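Local structure of alginate lyase (Chitinophaga sp. MD30, 6KCW) at residues S5-W10 / N234-K239; S25-A30 / S62-S67; E73-V78 / H164-I169. The protein is an alginate lyase of polysaccharide lyase family 36 that breaks alginate chains by beta-elimination and carries a bound calcium ion. All blocks are in the same frame, centred on the assembly; numbering follows the deposited sequence.

Contact 1 of 3, residues S5-W10 / N234-K239; sequences SLSINW and NLVLRK. With CA (calcium ion), chain C.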
loop_
_atom_site.group_PDB
_atom_site.type_symbol
_atom_site.label_atom_id
_atom_site.label_comp_id
_atom_site.label_asym_id
_atom_site.label_seq_id
_atom_site.Cartn_x
_atom_site.Cartn_y
_atom_site.Cartn_z
ATOM N N SER A 5 -6.505 -4.823 -15.197
ATOM C CA SER A 5 -6.064 -3.442 -15.300
ATOM C C SER A 5 -7.142 -2.523 -14.735
ATOM O O SER A 5 -8.335 -2.842 -14.748
ATOM C CB SER A 5 -5.755 -3.050 -16.745
ATOM O OG SER A 5 -6.916 -3.155 -17.547
ATOM N N LEU A 6 -6.708 -1.376 -14.226
ATOM C CA LEU A 6 -7.635 -0.396 -13.692
ATOM C C LEU A 6 -7.084 0.985 -13.983
ATOM O O LEU A 6 -5.869 1.194 -13.975
ATOM C CB LEU A 6 -7.850 -0.548 -12.176
ATOM C CG LEU A 6 -8.644 -1.725 -11.616
ATOM C CD1 LEU A 6 -8.622 -1.648 -10.102
ATOM C CD2 LEU A 6 -10.075 -1.741 -12.132
ATOM N N SER A 7 -7.989 1.929 -14.212
ATOM C CA SER A 7 -7.605 3.324 -14.396
ATOM C C SER A 7 -8.712 4.163 -13.776
ATOM O O SER A 7 -9.833 4.206 -14.292
ATOM C CB SER A 7 -7.404 3.656 -15.867
ATOM O OG SER A 7 -6.107 4.181 -16.063
ATOM N N ILE A 8 -8.402 4.800 -12.655
ATOM C CA ILE A 8 -9.397 5.467 -11.834
ATOM C C ILE A 8 -8.781 6.786 -11.397
ATOM O O ILE A 8 -7.803 6.795 -10.643
ATOM C CB ILE A 8 -9.811 4.623 -10.611
ATOM C CG1 ILE A 8 -10.068 3.162 -11.012
ATOM C CG2 ILE A 8 -11.065 5.199 -9.966
ATOM C CD1 ILE A 8 -10.216 2.182 -9.848
ATOM N N ASN A 9 -9.331 7.897 -11.875
ATOM C CA ASN A 9 -8.889 9.211 -11.435
ATOM C C ASN A 9 -9.989 9.978 -10.734
ATOM O O ASN A 9 -9.780 11.142 -10.369
ATOM C CB ASN A 9 -8.360 10.038 -12.612
ATOM C CG ASN A 9 -9.360 10.140 -13.747
ATOM O OD1 ASN A 9 -10.545 9.836 -13.582
ATOM N ND2 ASN A 9 -8.882 10.556 -14.914
ATOM N N TRP A 10 -11.164 9.378 -10.571
ATOM C CA TRP A 10 -12.232 9.944 -9.753
ATOM C C TRP A 10 -12.671 11.317 -10.249
ATOM O O TRP A 10 -13.238 12.107 -9.487
ATOM C CB TRP A 10 -11.802 10.006 -8.281
ATOM C CG TRP A 10 -11.537 8.641 -7.710
ATOM C CD1 TRP A 10 -12.470 7.741 -7.283
ATOM C CD2 TRP A 10 -10.260 8.015 -7.514
ATOM N NE1 TRP A 10 -11.860 6.601 -6.833
ATOM C CE2 TRP A 10 -10.503 6.741 -6.959
ATOM C CE3 TRP A 10 -8.937 8.407 -7.754
ATOM C CZ2 TRP A 10 -9.476 5.851 -6.647
ATOM C CZ3 TRP A 10 -7.915 7.522 -7.436
ATOM C CH2 TRP A 10 -8.193 6.259 -6.891
ATOM N N ASN A 234 -5.514 9.239 -9.536
ATOM C CA ASN A 234 -4.867 8.812 -10.775
ATOM C C ASN A 234 -4.274 7.409 -10.668
ATOM O O ASN A 234 -3.127 7.169 -11.056
ATOM C CB ASN A 234 -3.794 9.821 -11.190
ATOM C CG ASN A 234 -4.373 11.192 -11.487
ATOM O OD1 ASN A 234 -5.353 11.310 -12.214
ATOM N ND2 ASN A 234 -3.779 12.231 -10.913
ATOM N N LEU A 235 -5.076 6.467 -10.171
ATOM C CA LEU A 235 -4.627 5.094 -9.995
ATOM C C LEU A 235 -4.627 4.365 -11.330
ATOM O O LEU A 235 -5.668 4.257 -11.983
ATOM C CB LEU A 235 -5.528 4.357 -9.005
ATOM C CG LEU A 235 -5.216 2.856 -8.928
ATOM C CD1 LEU A 235 -3.848 2.593 -8.294
ATOM C CD2 LEU A 235 -6.302 2.106 -8.196
ATOM N N VAL A 236 -3.470 3.841 -11.728
ATOM C CA VAL A 236 -3.347 3.026 -12.935
ATOM C C VAL A 236 -2.730 1.693 -12.533
ATOM O O VAL A 236 -1.584 1.640 -12.073
ATOM C CB VAL A 236 -2.522 3.715 -14.031
ATOM C CG1 VAL A 236 -2.450 2.827 -15.259
ATOM C CG2 VAL A 236 -3.146 5.055 -14.387
ATOM N N LEU A 237 -3.491 0.619 -12.694
ATOM C CA LEU A 237 -3.038 -0.727 -12.384
ATOM C C LEU A 237 -2.925 -1.522 -13.672
ATOM O O LEU A 237 -3.779 -1.403 -14.554
ATOM C CB LEU A 237 -4.014 -1.421 -11.420
ATOM C CG LEU A 237 -3.862 -2.906 -11.110
ATOM C CD1 LEU A 237 -2.872 -3.102 -9.992
ATOM C CD2 LEU A 237 -5.194 -3.519 -10.719
ATOM N N ARG A 238 -1.887 -2.350 -13.784
ATOM C CA ARG A 238 -1.726 -3.148 -14.995
ATOM C C ARG A 238 -1.043 -4.476 -14.708
ATOM O O ARG A 238 0.094 -4.508 -14.219
ATOM C CB ARG A 238 -0.946 -2.378 -16.054
ATOM C CG ARG A 238 -0.983 -3.055 -17.392
ATOM C CD ARG A 238 -0.509 -2.117 -18.460
ATOM N NE ARG A 238 0.944 -2.053 -18.525
ATOM C CZ ARG A 238 1.684 -2.905 -19.225
ATOM N NH1 ARG A 238 1.076 -3.889 -19.885
ATOM N NH2 ARG A 238 3.019 -2.783 -19.260
ATOM N N LYS A 239 -1.741 -5.559 -15.049
ATOM C CA LYS A 239 -1.161 -6.895 -15.114
ATOM C C LYS A 239 -0.203 -6.969 -16.294
ATOM O O LYS A 239 -0.620 -6.970 -17.453
ATOM C CB LYS A 239 -2.262 -7.939 -15.257
ATOM C CG LYS A 239 -1.751 -9.350 -15.420
ATOM C CD LYS A 239 -2.851 -10.281 -15.919
ATOM C CE LYS A 239 -2.723 -11.664 -15.289
ATOM N NZ LYS A 239 -3.716 -12.646 -15.820
HETATM CA CA CA C . -8.705 13.051 -10.099
HETATM O O HOH W 1 -5.527 10.438 -14.942
HETATM O O HOH W 2 -8.799 15.139 -10.504
HETATM O O HOH W 3 -7.095 12.945 -12.227
#
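CG of L6 stands beside its own backbone N (chi1 -72°) while CG of L237 is anti to its N, and the two side chains end up side by side and pointing the same way, with CD1 of L6 4.0 Å from CD2 of L237. At the next hydrogen-bonded pair, I8 and L235 meet through CD1 of I8 and CD2 of L235. Both pairs are antiparallel. Each is closed by two backbone bonds: L237 N to L6 O measures 2.8 Å and I8 N to L235 O 2.9 Å. The return bond from L235 N to I8 O is more bent, at 141° on the hydrogen, just where the first strand ends. On the other face, exposed S7 and V236 form a non-hydrogen-bonded pair, OG of S7 lying 3.5 Å from CG2 of V236. Past the strand the chain turns at W10, whose ring reaches back so that CZ3 is 3.6 Å from N234 N, at the ring edge, and CH2 approaches CB of L235. CG2 of I8 lies over one face of this ring, toward the rim. The turn also presents N9 O to the calcium ion at 2.2 Å; N11, G43, D233 and water complete the site. Water 1 donates to N234 OD1 at 2.9 Å and is weakly held by N9 ND2, while ND2 of N234 bonds D77. The 172° angle between the two strands and their alternating pairs are those of regular antiparallel pairing, here adding the N-terminal strand to strand 228-241 in one sheet of a concanavalin-like beta-sandwich.

Contact 2 of 3, residues S25-A30 / S62-S67; sequences SDFGNA and SNIDVS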
loop_
_atom_site.group_PDB
_atom_site.type_symbol
_atom_site.label_atom_id
_atom_site.label_comp_id
_atom_site.label_asym_id
_atom_site.label_seq_id
_atom_site.Cartn_x
_atom_site.Cartn_y
_atom_site.Cartn_z
ATOM N N SER A 25 -17.711 -0.890 -7.875
ATOM C CA SER A 25 -17.932 -0.676 -9.303
ATOM C C SER A 25 -16.642 -0.287 -10.025
ATOM O O SER A 25 -16.399 -0.740 -11.149
ATOM C CB SER A 25 -19.017 0.377 -9.515
ATOM O OG SER A 25 -19.385 0.453 -10.888
ATOM N N ASP A 26 -15.796 0.534 -9.390
ATOM C CA ASP A 26 -14.578 1.032 -10.028
ATOM C C ASP A 26 -13.437 0.024 -9.960
ATOM O O ASP A 26 -12.702 -0.160 -10.938
ATOM C CB ASP A 26 -14.150 2.338 -9.366
ATOM C CG ASP A 26 -15.128 3.445 -9.615
ATOM O OD1 ASP A 26 -15.564 3.552 -10.777
ATOM O OD2 ASP A 26 -15.466 4.191 -8.666
ATOM N N PHE A 27 -13.275 -0.592 -8.816
ATOM C CA PHE A 27 -12.214 -1.526 -8.599
ATOM C C PHE A 27 -12.597 -2.913 -9.017
ATOM O O PHE A 27 -11.754 -3.725 -9.231
ATOM C CB PHE A 27 -11.859 -1.538 -7.133
ATOM C CG PHE A 27 -11.175 -0.301 -6.661
ATOM C CD1 PHE A 27 -9.819 -0.207 -6.684
ATOM C CD2 PHE A 27 -11.884 0.731 -6.146
ATOM C CE1 PHE A 27 -9.188 0.901 -6.241
ATOM C CE2 PHE A 27 -11.267 1.849 -5.703
ATOM C CZ PHE A 27 -9.912 1.935 -5.746
ATOM N N GLY A 28 -13.874 -3.192 -9.121
ATOM C CA GLY A 28 -14.321 -4.514 -9.503
ATOM C C GLY A 28 -14.717 -5.274 -8.274
ATOM O O GLY A 28 -15.663 -5.982 -8.265
ATOM N N ASN A 29 -13.967 -5.101 -7.216
ATOM C CA ASN A 29 -14.267 -5.730 -5.966
ATOM C C ASN A 29 -13.529 -4.970 -4.892
ATOM O O ASN A 29 -12.510 -4.421 -5.176
ATOM C CB ASN A 29 -13.979 -7.237 -5.993
ATOM C CG ASN A 29 -12.523 -7.562 -6.100
ATOM O OD1 ASN A 29 -11.834 -7.611 -5.119
ATOM N ND2 ASN A 29 -12.067 -7.816 -7.290
ATOM N N ALA A 30 -14.073 -4.922 -3.680
ATOM C CA ALA A 30 -13.494 -4.203 -2.534
ATOM C C ALA A 30 -14.198 -4.685 -1.292
ATOM O O ALA A 30 -15.188 -4.115 -0.903
ATOM C CB ALA A 30 -13.719 -2.722 -2.696
ATOM N N SER A 62 -8.614 -2.437 2.478
ATOM C CA SER A 62 -9.292 -3.265 1.491
ATOM C C SER A 62 -8.265 -3.993 0.637
ATOM O O SER A 62 -7.217 -3.438 0.299
ATOM C CB SER A 62 -10.227 -2.427 0.597
ATOM O OG SER A 62 -11.115 -3.256 -0.142
ATOM N N ASN A 63 -8.568 -5.243 0.308
ATOM C CA ASN A 63 -7.756 -6.048 -0.588
ATOM C C ASN A 63 -8.552 -6.263 -1.864
ATOM O O ASN A 63 -9.609 -6.897 -1.835
ATOM C CB ASN A 63 -7.393 -7.382 0.067
ATOM C CG ASN A 63 -6.754 -7.193 1.420
ATOM O OD1 ASN A 63 -5.791 -6.442 1.549
ATOM N ND2 ASN A 63 -7.300 -7.852 2.448
ATOM N N ILE A 64 -8.053 -5.744 -2.979
ATOM C CA ILE A 64 -8.750 -5.875 -4.253
ATOM C C ILE A 64 -8.202 -7.099 -4.971
ATOM O O ILE A 64 -7.039 -7.128 -5.383
ATOM C CB ILE A 64 -8.616 -4.624 -5.122
ATOM C CG1 ILE A 64 -9.170 -3.400 -4.401
ATOM C CG2 ILE A 64 -9.379 -4.829 -6.406
ATOM C CD1 ILE A 64 -8.146 -2.625 -3.617
ATOM N N ASP A 65 -9.053 -8.103 -5.121
ATOM C CA ASP A 65 -8.749 -9.297 -5.895
ATOM C C ASP A 65 -8.436 -8.944 -7.352
ATOM O O ASP A 65 -9.293 -8.429 -8.077
ATOM C CB ASP A 65 -9.961 -10.218 -5.812
ATOM C CG ASP A 65 -9.639 -11.651 -6.085
ATOM O OD1 ASP A 65 -8.546 -11.936 -6.603
ATOM O OD2 ASP A 65 -10.517 -12.489 -5.783
ATOM N N VAL A 66 -7.207 -9.210 -7.784
ATOM C CA VAL A 66 -6.825 -8.955 -9.167
ATOM C C VAL A 66 -6.509 -10.288 -9.826
ATOM O O VAL A 66 -6.243 -11.295 -9.166
ATOM C CB VAL A 66 -5.628 -7.992 -9.302
ATOM C CG1 VAL A 66 -5.898 -6.691 -8.560
ATOM C CG2 VAL A 66 -4.346 -8.671 -8.808
ATOM N N SER A 67 -6.575 -10.291 -11.151
ATOM C CA SER A 67 -6.226 -11.481 -11.901
ATOM C C SER A 67 -4.803 -11.888 -11.559
ATOM O O SER A 67 -3.893 -11.055 -11.569
ATOM C CB SER A 67 -6.371 -11.213 -13.391
ATOM O OG SER A 67 -5.852 -12.283 -14.141
#
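The amide of N29 is turned so that both its polar atoms meet the backbone of D65 within the amide plane. OD1 takes the D65 N-H at 2.8 Å on a lone pair, through a rather bent bond (140° at the hydrogen), while ND2 gives a straighter bond of 2.9 Å to D65 O. The carboxylate of D65 stands almost perpendicular to this amide, the planes 84° apart. The other flat group, the F27 ring, brings CD1 to 4.0 Å from CG1 of I64 as the two side chains pass at a slant. CG of N29 sits between its backbone N and carbonyl carbon (chi1 68°), a position that sets it beside D65. ND2 also bonds A1 O, so the N-terminus and D65 grip the same amide. With both the N-H and the C=O of one residue bound, the N29 side chain pairs with strand 60-69 at D65 much as a peptide group would in a sheet; the backbones of I64 and V66 pair instead with strand 206-215. Helix 20-27 gives way to this loop at G28, whose positive phi would jam a CB against the carbonyl O of F27. The chain then lays N29 O 3.4 Å from CG2 of I64 and places CA of A30 3.5 Å from OG of S62. F27 touches M209 of strand 206-215 as well as L6, I8 and L235, so its side chain is packed between the two sheets of the sandwich, and W10 and Y18 reach it from the loops.

Contact 3 of 3, residues E73-V78 / H164-I169; sequences ELDYDV and HVHVYI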
loop_
_atom_site.group_PDB
_atom_site.type_symbol
_atom_site.label_atom_id
_atom_site.label_comp_id
_atom_site.label_asym_id
_atom_site.label_seq_id
_atom_site.Cartn_x
_atom_site.Cartn_y
_atom_site.Cartn_z
ATOM N N GLU A 73 2.300 -3.938 -11.905
ATOM C CA GLU A 73 2.747 -2.600 -11.572
ATOM C C GLU A 73 1.526 -1.774 -11.238
ATOM O O GLU A 73 0.402 -2.132 -11.595
ATOM C CB GLU A 73 3.517 -1.953 -12.726
ATOM C CG GLU A 73 2.623 -1.702 -13.904
ATOM C CD GLU A 73 3.306 -0.945 -14.973
ATOM O OE1 GLU A 73 4.487 -0.589 -14.777
ATOM O OE2 GLU A 73 2.661 -0.708 -16.014
ATOM N N LEU A 74 1.749 -0.656 -10.552
ATOM C CA LEU A 74 0.686 0.331 -10.422
ATOM C C LEU A 74 1.310 1.705 -10.229
ATOM O O LEU A 74 2.503 1.836 -9.938
ATOM C CB LEU A 74 -0.298 -0.015 -9.282
ATOM C CG LEU A 74 0.151 -0.327 -7.852
ATOM C CD1 LEU A 74 0.483 0.947 -7.074
ATOM C CD2 LEU A 74 -0.939 -1.100 -7.138
ATOM N N ASP A 75 0.481 2.726 -10.420
ATOM C CA ASP A 75 0.851 4.126 -10.263
ATOM C C ASP A 75 -0.315 4.857 -9.617
ATOM O O ASP A 75 -1.478 4.558 -9.898
ATOM C CB ASP A 75 1.184 4.817 -11.613
ATOM C CG ASP A 75 2.611 4.566 -12.077
ATOM O OD1 ASP A 75 2.872 3.495 -12.677
ATOM O OD2 ASP A 75 3.476 5.442 -11.848
ATOM N N TYR A 76 0.002 5.823 -8.768
ATOM C CA TYR A 76 -1.011 6.650 -8.133
ATOM C C TYR A 76 -0.311 7.865 -7.559
ATOM O O TYR A 76 0.916 7.886 -7.407
ATOM C CB TYR A 76 -1.772 5.901 -7.029
ATOM C CG TYR A 76 -0.904 5.501 -5.853
ATOM C CD1 TYR A 76 -0.245 4.283 -5.844
ATOM C CD2 TYR A 76 -0.734 6.351 -4.766
ATOM C CE1 TYR A 76 0.549 3.912 -4.778
ATOM C CE2 TYR A 76 0.067 5.998 -3.714
ATOM C CZ TYR A 76 0.704 4.774 -3.724
ATOM O OH TYR A 76 1.499 4.403 -2.670
ATOM N N ASP A 77 -1.106 8.880 -7.252
ATOM C CA ASP A 77 -0.629 10.043 -6.529
ATOM C C ASP A 77 -1.196 10.014 -5.127
ATOM O O ASP A 77 -2.290 9.493 -4.894
ATOM C CB ASP A 77 -1.029 11.348 -7.221
ATOM C CG ASP A 77 -0.355 11.509 -8.550
ATOM O OD1 ASP A 77 0.864 11.231 -8.622
ATOM O OD2 ASP A 77 -1.042 11.886 -9.523
ATOM N N VAL A 78 -0.441 10.571 -4.198
ATOM C CA VAL A 78 -0.855 10.605 -2.808
ATOM C C VAL A 78 -0.397 11.925 -2.214
ATOM O O VAL A 78 0.678 12.432 -2.552
ATOM C CB VAL A 78 -0.304 9.396 -2.024
ATOM C CG1 VAL A 78 1.197 9.277 -2.206
ATOM C CG2 VAL A 78 -0.681 9.514 -0.558
ATOM N N HIS A 164 3.984 11.254 -6.484
ATOM C CA HIS A 164 3.650 10.153 -7.377
ATOM C C HIS A 164 4.433 8.910 -6.987
ATOM O O HIS A 164 5.650 8.974 -6.778
ATOM C CB HIS A 164 3.936 10.484 -8.838
ATOM C CG HIS A 164 3.416 9.442 -9.778
ATOM N ND1 HIS A 164 2.115 9.434 -10.233
ATOM C CD2 HIS A 164 4.004 8.344 -10.308
ATOM C CE1 HIS A 164 1.929 8.387 -11.017
ATOM N NE2 HIS A 164 3.060 7.708 -11.078
ATOM N N VAL A 165 3.729 7.780 -6.914
ATOM C CA VAL A 165 4.289 6.497 -6.509
ATOM C C VAL A 165 4.121 5.515 -7.661
ATOM O O VAL A 165 3.007 5.344 -8.180
ATOM C CB VAL A 165 3.592 5.966 -5.246
ATOM C CG1 VAL A 165 4.356 4.787 -4.650
ATOM C CG2 VAL A 165 3.395 7.091 -4.239
ATOM N N HIS A 166 5.228 4.893 -8.071
ATOM C CA HIS A 166 5.230 3.736 -8.959
ATOM C C HIS A 166 5.693 2.502 -8.179
ATOM O O HIS A 166 6.710 2.548 -7.471
ATOM C CB HIS A 166 6.143 3.974 -10.169
ATOM C CG HIS A 166 6.273 2.785 -11.067
ATOM N ND1 HIS A 166 5.280 2.405 -11.945
ATOM C CD2 HIS A 166 7.264 1.874 -11.203
ATOM C CE1 HIS A 166 5.658 1.314 -12.588
ATOM N NE2 HIS A 166 6.854 0.967 -12.150
ATOM N N VAL A 167 4.944 1.405 -8.297
ATOM C CA VAL A 167 5.290 0.136 -7.667
ATOM C C VAL A 167 5.364 -0.931 -8.751
ATOM O O VAL A 167 4.515 -0.971 -9.646
ATOM C CB VAL A 167 4.267 -0.257 -6.581
ATOM C CG1 VAL A 167 4.334 -1.732 -6.285
ATOM C CG2 VAL A 167 4.481 0.564 -5.319
ATOM N N TYR A 168 6.392 -1.773 -8.682
ATOM C CA TYR A 168 6.586 -2.887 -9.601
ATOM C C TYR A 168 6.952 -4.116 -8.790
ATOM O O TYR A 168 7.813 -4.041 -7.905
ATOM C CB TYR A 168 7.698 -2.597 -10.619
ATOM C CG TYR A 168 8.088 -3.794 -11.466
ATOM C CD1 TYR A 168 7.140 -4.462 -12.224
ATOM C CD2 TYR A 168 9.407 -4.235 -11.530
ATOM C CE1 TYR A 168 7.480 -5.543 -13.013
ATOM C CE2 TYR A 168 9.762 -5.328 -12.319
ATOM C CZ TYR A 168 8.786 -5.973 -13.062
ATOM O OH TYR A 168 9.100 -7.062 -13.845
ATOM N N ILE A 169 6.317 -5.245 -9.100
ATOM C CA ILE A 169 6.512 -6.489 -8.358
ATOM C C ILE A 169 6.607 -7.641 -9.349
ATOM O O ILE A 169 5.917 -7.661 -10.374
ATOM C CB ILE A 169 5.378 -6.720 -7.334
ATOM C CG1 ILE A 169 5.687 -7.917 -6.438
ATOM C CG2 ILE A 169 4.056 -6.952 -8.033
ATOM C CD1 ILE A 169 4.653 -8.142 -5.431
#
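H164 meets D77 and D75 across the strand pair, and its side chain touches them in turn. CB lies 3.2 Å from D77 OD1. CG is set anti to the backbone N (chi1 -172°), and beyond it ND1 donates to the same D77 OD1 at 2.7 Å, from above the carboxylate plane. Y76 O sits over one face of the ring, toward the rim. At the far end CD2 and CE1 flank D75 OD2, to which NE2 donates; the modelled 2.4 Å from NE2 to OD2 is very short and its exact value doubtful. The other oxygen, D75 OD1, takes ND1 of H166 at 2.7 Å, so one carboxylate links two imidazoles. An alanine at H164 would probably leave D77 OD1 and D75 OD2 without these N-H partners and the D75 carboxylate freer to turn. On the opposite face CB of V165 makes a CH-pi contact over the Y76 ring, 3.8 Å from its centroid, and CG1 of V78 meets CG2 of V165. Paired N-H...O bonds join L74 with V167 and Y76 with V165, V165 N reaching Y76 O at 2.9 Å. The apolar face packs on strands 94-99 and 113-122 of the second sheet, while within its own sheet the pair lies between strand 228-241, beside 71-80, and strand 179-185, beside 162-170.

Contacts 1 and 3 belong to one sheet, where strands 228-241 and 71-80 are neighbours: V236 N lies 2.8 Å from D75 O, and CD1 of L235 packs against the same D75 O. Contact 2 instead ties a helix end and loop to the other sheet, yet it touches contact 1 where L235 CD2 meets F27 CE1 and where K239 NZ probably bonds S67 OG. All three are partly buried. Contact 3, with its centre about 9 Å from that of the chain, has no exposed residue among those touching, whereas contacts 1 and 2 lie about 14 Å out. Histidine-carboxylate bonds mark contact 3, calcium ligation contact 1, and a side-chain amide gripping backbone contact 2.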